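PDB 3QQW: putative citrate lyase from Ralstonia eutropha, which probably acts as a magnesium-dependent lyase of the HpcH/HpaI aldolase/citrate lyase family, perhaps cleaving (S)-citramalyl-CoA. Local coordinates for residues D57-G62 against R88-S93; C53-G58 against E69-M74. All blocks are in the same frame, centred on the assembly; numbering follows the deposited sequence.

Contact 2 lies within one beta-alpha-beta unit of the TIM barrel, made of strand 49-54, helix 64-76 and strand 85-88, and contact 1 joins the loops that follow its two parallel strands, beside the predicted substrate site. Along the chain the segments come in the order 53-58, 57-62, 69-74 and 88-93, the first two sharing Asp-57 and Gly-58. The centres of the contacts are about 9 Å apart. Arg-88 ties them together: its backbone O probably accepts a hydrogen bond from Cys-55 N, and its guanidinium pairs with Asp-54. The packing of strand on helix thus continues into the loops beside the predicted substrate site.

Contact 1 of 2, residues D57-G62 against R88-S93; sequences DGAAAG and RIHDPS
On the catalytic rim of the TIM barrel, where loops leave the C-terminal ends of the strands, Asp-57 reaches Arg-88, a predicted substrate-binding residue. Arginine suits this place because its long chain can carry a positive charge from the barrel wall toward the predicted substrate site, where it could meet an anionic group. Arg-88 CG lies anti to the backbone N (chi1 170°), and a bend at chi3 turns the guanidinium toward the loop 57-62. There Asp-57 OD2 approaches Arg-88 NH2 at 3.3 Å in a long, weak salt bridge. The two flat groups are inclined by 54°, so they do not form the coplanar, two-pronged pairing of a carboxylate with an arginine. The stronger partner of NH2 is the carboxylate of Asp-54, so the nitrogen is shared between two acidic side chains. Two residues farther along each segment, the methyl group of Ala-59 comes up to the edge of the His-90 imidazole, near the ring plane. Ala-59 CB stands 3.9 Å from His-90 CE1 and 4.0 Å from His-90 NE2; alanine offers just a single methyl, which meets the ring at its edge. The ring's other nitrogen, His-90 ND1, hydrogen-bonds Asp-100, and the ring stacks with His-94. Next in the segment 88-93, Asp-91 OD2 accepts from Ser-93 N at 2.9 Å, an Asx turn. Helix 64-76 flanks the contact, with His-67 touching Ala-59 and Glu-64 touching His-90, while Ile-89 packs on helices 97-107 and 123-139.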
ATOM      1  N   ASP C  57      -7.277 -29.885  -4.533  1.00 70.39           N
ATOM      2  CA  ASP C  57      -8.136 -29.988  -5.717  1.00 72.90           C
ATOM      3  C   ASP C  57      -8.232 -31.442  -6.192  1.00 78.54           C
ATOM      4  O   ASP C  57      -9.311 -31.857  -6.638  1.00 80.76           O
ATOM      5  CB  ASP C  57      -7.651 -29.077  -6.873  1.00 74.79           C
ATOM      6  CG  ASP C  57      -7.850 -27.572  -6.705  1.00 89.12           C
ATOM      7  OD1 ASP C  57      -8.542 -27.160  -5.737  1.00 90.41           O
ATOM      8  OD2 ASP C  57      -7.329 -26.805  -7.553  1.00 95.75           O
ATOM      9  N   GLY C  58      -7.125 -32.190  -6.080  1.00 73.10           N
ATOM     10  CA  GLY C  58      -7.024 -33.580  -6.517  1.00 74.01           C
ATOM     11  C   GLY C  58      -8.004 -34.561  -5.896  1.00 81.66           C
ATOM     12  O   GLY C  58      -8.681 -35.306  -6.618  1.00 81.73           O
ATOM     13  N   ALA C  59      -8.095 -34.554  -4.548  1.00 80.80           N
ATOM     14  CA  ALA C  59      -8.923 -35.465  -3.745  1.00 82.85           C
ATOM     15  C   ALA C  59     -10.432 -35.291  -3.970  1.00 90.48           C
ATOM     16  O   ALA C  59     -10.946 -34.163  -3.958  1.00 89.76           O
ATOM     17  CB  ALA C  59      -8.604 -35.301  -2.268  1.00 82.76           C
ATOM     18  N   ALA C  60     -11.124 -36.442  -4.148  1.00 89.94           N
ATOM     19  CA  ALA C  60     -12.570 -36.557  -4.363  1.00 92.48           C
ATOM     20  C   ALA C  60     -13.349 -36.458  -3.034  1.00 97.27           C
ATOM     21  O   ALA C  60     -12.740 -36.526  -1.964  1.00 96.27           O
ATOM     22  CB  ALA C  60     -12.880 -37.875  -5.064  1.00 94.86           C
ATOM     23  N   ALA C  61     -14.696 -36.298  -3.128  1.00 94.76           N
ATOM     24  CA  ALA C  61     -15.708 -36.158  -2.067  1.00 95.39           C
ATOM     25  C   ALA C  61     -15.311 -36.752  -0.693  1.00 96.22           C
ATOM     26  O   ALA C  61     -15.310 -36.033   0.309  1.00 96.37           O
ATOM     27  CB  ALA C  61     -17.017 -36.781  -2.527  1.00 99.09           C
ATOM     28  N   GLY C  62     -15.004 -38.044  -0.658  1.00 89.26           N
ATOM     29  CA  GLY C  62     -14.607 -38.725   0.572  1.00 87.12           C
ATOM     30  C   GLY C  62     -13.428 -39.652   0.372  1.00 83.56           C
ATOM     31  O   GLY C  62     -13.312 -40.669   1.060  1.00 84.57           O
ATOM     32  N   ARG C  88       0.096 -30.182  -1.910  1.00 35.76           N
ATOM     33  CA  ARG C  88      -0.837 -29.180  -1.412  1.00 35.53           C
ATOM     34  C   ARG C  88      -1.870 -29.938  -0.621  1.00 41.61           C
ATOM     35  O   ARG C  88      -2.582 -30.760  -1.179  1.00 42.08           O
ATOM     36  CB  ARG C  88      -1.479 -28.299  -2.518  1.00 33.31           C
ATOM     37  CG  ARG C  88      -2.608 -27.455  -1.919  1.00 39.50           C
ATOM     38  CD  ARG C  88      -3.130 -26.286  -2.706  1.00 38.94           C
ATOM     39  NE  ARG C  88      -3.623 -26.646  -4.030  1.00 37.40           N
ATOM     40  CZ  ARG C  88      -4.031 -25.761  -4.942  1.00 59.42           C
ATOM     41  NH1 ARG C  88      -4.074 -24.462  -4.651  1.00 38.87           N
ATOM     42  NH2 ARG C  88      -4.433 -26.174  -6.144  1.00 48.42           N
ATOM     43  N   ILE C  89      -1.942 -29.674   0.680  1.00 37.47           N
ATOM     44  CA  ILE C  89      -2.908 -30.270   1.585  1.00 36.48           C
ATOM     45  C   ILE C  89      -4.176 -29.419   1.532  1.00 38.41           C
ATOM     46  O   ILE C  89      -4.181 -28.390   0.890  1.00 37.60           O
ATOM     47  CB  ILE C  89      -2.268 -30.348   3.017  1.00 39.93           C
ATOM     48  CG1 ILE C  89      -2.009 -28.910   3.612  1.00 38.89           C
ATOM     49  CG2 ILE C  89      -0.965 -31.205   2.963  1.00 38.64           C
ATOM     50  CD1 ILE C  89      -1.665 -28.836   5.091  1.00 36.94           C
ATOM     51  N   HIS C  90      -5.226 -29.821   2.218  1.00 35.89           N
ATOM     52  CA  HIS C  90      -6.476 -29.084   2.325  1.00 35.56           C
ATOM     53  C   HIS C  90      -6.299 -27.836   3.234  1.00 41.40           C
ATOM     54  O   HIS C  90      -5.344 -27.761   4.005  1.00 41.07           O
ATOM     55  CB  HIS C  90      -7.583 -30.019   2.866  1.00 37.50           C
ATOM     56  CG  HIS C  90      -8.026 -31.045   1.856  1.00 41.29           C
ATOM     57  ND1 HIS C  90      -7.386 -32.283   1.739  1.00 43.03           N
ATOM     58  CD2 HIS C  90      -8.995 -30.972   0.915  1.00 42.50           C
ATOM     59  CE1 HIS C  90      -8.011 -32.919   0.767  1.00 42.33           C
ATOM     60  NE2 HIS C  90      -8.994 -32.172   0.250  1.00 43.07           N
ATOM     61  N   ASP C  91      -7.225 -26.860   3.136  1.00 39.44           N
ATOM     62  CA  ASP C  91      -7.126 -25.624   3.881  1.00 40.24           C
ATOM     63  C   ASP C  91      -7.296 -25.825   5.415  1.00 47.50           C
ATOM     64  O   ASP C  91      -7.834 -26.854   5.840  1.00 48.88           O
ATOM     65  CB  ASP C  91      -8.117 -24.598   3.331  1.00 42.30           C
ATOM     66  CG  ASP C  91      -9.542 -24.896   3.636  1.00 54.56           C
ATOM     67  OD1 ASP C  91     -10.197 -25.563   2.807  1.00 58.52           O
ATOM     68  OD2 ASP C  91     -10.015 -24.456   4.693  1.00 61.03           O
ATOM     69  N   PRO C  92      -6.858 -24.848   6.254  1.00 43.27           N
ATOM     70  CA  PRO C  92      -6.933 -25.035   7.717  1.00 43.41           C
ATOM     71  C   PRO C  92      -8.337 -25.230   8.305  1.00 48.06           C
ATOM     72  O   PRO C  92      -8.453 -25.631   9.470  1.00 47.24           O
ATOM     73  CB  PRO C  92      -6.313 -23.744   8.267  1.00 44.66           C
ATOM     74  CG  PRO C  92      -5.410 -23.253   7.174  1.00 48.01           C
ATOM     75  CD  PRO C  92      -6.157 -23.586   5.918  1.00 43.55           C
ATOM     76  N   SER C  93      -9.391 -24.960   7.525  1.00 46.37           N
ATOM     77  CA  SER C  93     -10.769 -25.107   7.995  1.00 48.59           C
ATOM     78  C   SER C  93     -11.330 -26.448   7.564  1.00 52.58           C
ATOM     79  O   SER C  93     -12.368 -26.872   8.064  1.00 55.73           O
ATOM     80  CB  SER C  93     -11.640 -23.954   7.488  1.00 53.49           C
ATOM     81  OG  SER C  93     -12.064 -24.137   6.145  1.00 66.27           O
TER

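Contact 2 of 2, residues C53-G58 against E69-M74; sequences CDCEDG and EMVARM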
ATOM      1  N   CYS C  53       1.916 -32.151  -5.793  1.00 34.96           N
ATOM      2  CA  CYS C  53       0.878 -33.180  -5.802  1.00 35.43           C
ATOM      3  C   CYS C  53      -0.289 -32.580  -5.105  1.00 41.53           C
ATOM      4  O   CYS C  53      -0.222 -32.238  -3.918  1.00 39.81           O
ATOM      5  CB  CYS C  53       1.357 -34.460  -5.130  1.00 35.08           C
ATOM      6  SG  CYS C  53       2.922 -35.070  -5.775  1.00 38.13           S
ATOM      7  N   ASP C  54      -1.285 -32.261  -5.889  1.00 42.18           N
ATOM      8  CA  ASP C  54      -2.437 -31.554  -5.399  1.00 43.25           C
ATOM      9  C   ASP C  54      -3.417 -32.474  -4.661  1.00 52.46           C
ATOM     10  O   ASP C  54      -3.950 -33.363  -5.276  1.00 54.78           O
ATOM     11  CB  ASP C  54      -3.115 -30.846  -6.568  1.00 44.39           C
ATOM     12  CG  ASP C  54      -3.944 -29.657  -6.134  1.00 49.82           C
ATOM     13  OD1 ASP C  54      -4.177 -29.505  -4.905  1.00 47.04           O
ATOM     14  OD2 ASP C  54      -4.367 -28.883  -7.011  1.00 54.20           O
ATOM     15  N   CYS C  55      -3.634 -32.266  -3.350  1.00 51.91           N
ATOM     16  CA  CYS C  55      -4.626 -33.011  -2.551  1.00 54.41           C
ATOM     17  C   CYS C  55      -5.877 -32.208  -2.562  1.00 61.91           C
ATOM     18  O   CYS C  55      -6.913 -32.721  -2.989  1.00 63.20           O
ATOM     19  CB  CYS C  55      -4.152 -33.283  -1.122  1.00 54.27           C
ATOM     20  SG  CYS C  55      -2.918 -34.596  -0.989  1.00 57.49           S
ATOM     21  N   GLU C  56      -5.736 -30.902  -2.190  1.00 58.47           N
ATOM     22  CA  GLU C  56      -6.747 -29.848  -2.124  1.00 59.90           C
ATOM     23  C   GLU C  56      -7.757 -29.932  -3.267  1.00 71.20           C
ATOM     24  O   GLU C  56      -8.959 -30.052  -2.993  1.00 73.76           O
ATOM     25  CB  GLU C  56      -6.085 -28.459  -2.120  1.00 59.30           C
ATOM     26  CG  GLU C  56      -6.884 -27.436  -1.340  1.00 62.60           C
ATOM     27  CD  GLU C  56      -7.276 -26.165  -2.066  1.00 91.30           C
ATOM     28  OE1 GLU C  56      -6.451 -25.622  -2.841  1.00 83.99           O
ATOM     29  OE2 GLU C  56      -8.395 -25.670  -1.798  1.00 92.23           O
ATOM     30  N   ASP C  57      -7.277 -29.885  -4.533  1.00 70.39           N
ATOM     31  CA  ASP C  57      -8.136 -29.988  -5.717  1.00 72.90           C
ATOM     32  C   ASP C  57      -8.232 -31.442  -6.192  1.00 78.54           C
ATOM     33  O   ASP C  57      -9.311 -31.857  -6.638  1.00 80.76           O
ATOM     34  CB  ASP C  57      -7.651 -29.077  -6.873  1.00 74.79           C
ATOM     35  CG  ASP C  57      -7.850 -27.572  -6.705  1.00 89.12           C
ATOM     36  OD1 ASP C  57      -8.542 -27.160  -5.737  1.00 90.41           O
ATOM     37  OD2 ASP C  57      -7.329 -26.805  -7.553  1.00 95.75           O
ATOM     38  N   GLY C  58      -7.125 -32.190  -6.080  1.00 73.10           N
ATOM     39  CA  GLY C  58      -7.024 -33.580  -6.517  1.00 74.01           C
ATOM     40  C   GLY C  58      -8.004 -34.561  -5.896  1.00 81.66           C
ATOM     41  O   GLY C  58      -8.681 -35.306  -6.618  1.00 81.73           O
ATOM     42  N   GLU C  69      -2.636 -40.965   0.518  1.00 38.48           N
ATOM     43  CA  GLU C  69      -1.850 -42.201   0.503  1.00 39.55           C
ATOM     44  C   GLU C  69      -1.155 -42.400  -0.830  1.00 43.92           C
ATOM     45  O   GLU C  69      -0.000 -42.835  -0.863  1.00 44.51           O
ATOM     46  CB  GLU C  69      -2.738 -43.416   0.816  1.00 42.37           C
ATOM     47  CG  GLU C  69      -2.996 -43.574   2.307  1.00 47.88           C
ATOM     48  CD  GLU C  69      -4.065 -44.565   2.704  1.00 54.69           C
ATOM     49  OE1 GLU C  69      -4.702 -45.154   1.803  1.00 63.40           O
ATOM     50  OE2 GLU C  69      -4.280 -44.740   3.925  1.00 53.62           O
HETATM   51  N   MSE C  70      -1.860 -42.083  -1.932  1.00 38.96           N
HETATM   52  CA  MSE C  70      -1.295 -42.194  -3.278  1.00 36.28           C
HETATM   53  C   MSE C  70      -0.184 -41.133  -3.406  1.00 39.68           C
HETATM   54  O   MSE C  70       0.907 -41.461  -3.862  1.00 39.88           O
HETATM   55  CB  MSE C  70      -2.416 -42.020  -4.346  1.00 37.27           C
HETATM   56  CG  MSE C  70      -1.918 -41.946  -5.780  1.00 41.01           C
HETATM   57 SE   MSE C  70      -1.267 -40.167  -6.240  0.75 44.55          SE
HETATM   58  CE  MSE C  70      -3.014 -39.186  -6.545  1.00 42.17           C
ATOM     59  N   VAL C  71      -0.446 -39.887  -2.935  1.00 33.78           N
ATOM     60  CA  VAL C  71       0.514 -38.774  -3.020  1.00 31.11           C
ATOM     61  C   VAL C  71       1.801 -39.171  -2.262  1.00 38.58           C
ATOM     62  O   VAL C  71       2.877 -39.158  -2.857  1.00 39.18           O
ATOM     63  CB  VAL C  71      -0.118 -37.439  -2.513  1.00 32.37           C
ATOM     64  CG1 VAL C  71       0.936 -36.381  -2.169  1.00 30.48           C
ATOM     65  CG2 VAL C  71      -1.127 -36.892  -3.513  1.00 31.32           C
ATOM     66  N   ALA C  72       1.673 -39.600  -0.993  1.00 34.22           N
ATOM     67  CA  ALA C  72       2.800 -40.037  -0.171  1.00 33.79           C
ATOM     68  C   ALA C  72       3.604 -41.136  -0.859  1.00 39.89           C
ATOM     69  O   ALA C  72       4.822 -41.035  -0.928  1.00 40.15           O
ATOM     70  CB  ALA C  72       2.298 -40.533   1.183  1.00 35.09           C
ATOM     71  N   ARG C  73       2.914 -42.152  -1.410  1.00 37.48           N
ATOM     72  CA  ARG C  73       3.518 -43.271  -2.123  1.00 37.19           C
ATOM     73  C   ARG C  73       4.312 -42.779  -3.349  1.00 39.98           C
ATOM     74  O   ARG C  73       5.434 -43.208  -3.551  1.00 39.05           O
ATOM     75  CB  ARG C  73       2.439 -44.309  -2.525  1.00 36.58           C
ATOM     76  CG  ARG C  73       2.993 -45.456  -3.378  1.00 44.51           C
ATOM     77  CD  ARG C  73       2.016 -46.580  -3.698  1.00 46.70           C
ATOM     78  NE  ARG C  73       0.695 -46.119  -4.138  1.00 48.89           N
ATOM     79  CZ  ARG C  73       0.379 -45.735  -5.376  1.00 55.33           C
ATOM     80  NH1 ARG C  73       1.304 -45.712  -6.332  1.00 44.30           N
ATOM     81  NH2 ARG C  73      -0.854 -45.335  -5.657  1.00 34.50           N
HETATM   82  N   MSE C  74       3.736 -41.882  -4.145  1.00 35.97           N
HETATM   83  CA  MSE C  74       4.351 -41.321  -5.345  1.00 33.00           C
HETATM   84  C   MSE C  74       5.598 -40.529  -4.985  1.00 40.05           C
HETATM   85  O   MSE C  74       6.621 -40.692  -5.637  1.00 42.32           O
HETATM   86  CB  MSE C  74       3.332 -40.424  -6.099  1.00 32.82           C
HETATM   87  CG  MSE C  74       2.238 -41.246  -6.787  1.00 37.94           C
HETATM   88 SE   MSE C  74       2.931 -42.602  -8.024  0.75 44.42          SE
HETATM   89  CE  MSE C  74       3.389 -41.488  -9.480  1.00 40.61           C
TER
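Val-71, on helix 64-76, fits its branched side chain against Cys-53, near the end of strand 49-54, and Cys-55, just beyond it. Val-71 CB points at the strand and lies 4.2 Å from Cys-53 CB. From there CG1, anti to the backbone N (chi1 162°), reaches to 3.6 Å from Cys-53 CB. The other methyl, CG2, spans both cysteines, lying 3.8 Å from Cys-53 CB and 3.9 Å from Cys-55 SG. Valine suits the place because its two methyls branch close to the helix backbone and can touch the cysteines where helix and strand run close. Asp-54, next to Cys-53 on the strand, points away from the helix, as alternation on a strand leads one to expect. Asp-54 OD1 accepts from Asp-57 N at 3.1 Å, straight at the hydrogen (178°) though from above the carboxylate plane, in an Asx motif that shapes the turn. Ile-104 of helix 97-107 touches both Val-71 and Cys-55, and Ile-35 of helix 32-45 touches Cys-53. Cys-53 SG and Cys-55 SG, 7.6 Å apart, form no disulfide with each other; the cysteines meet Val-71 as small, weakly polar groups, consistent with a contact resting on dispersion and burial.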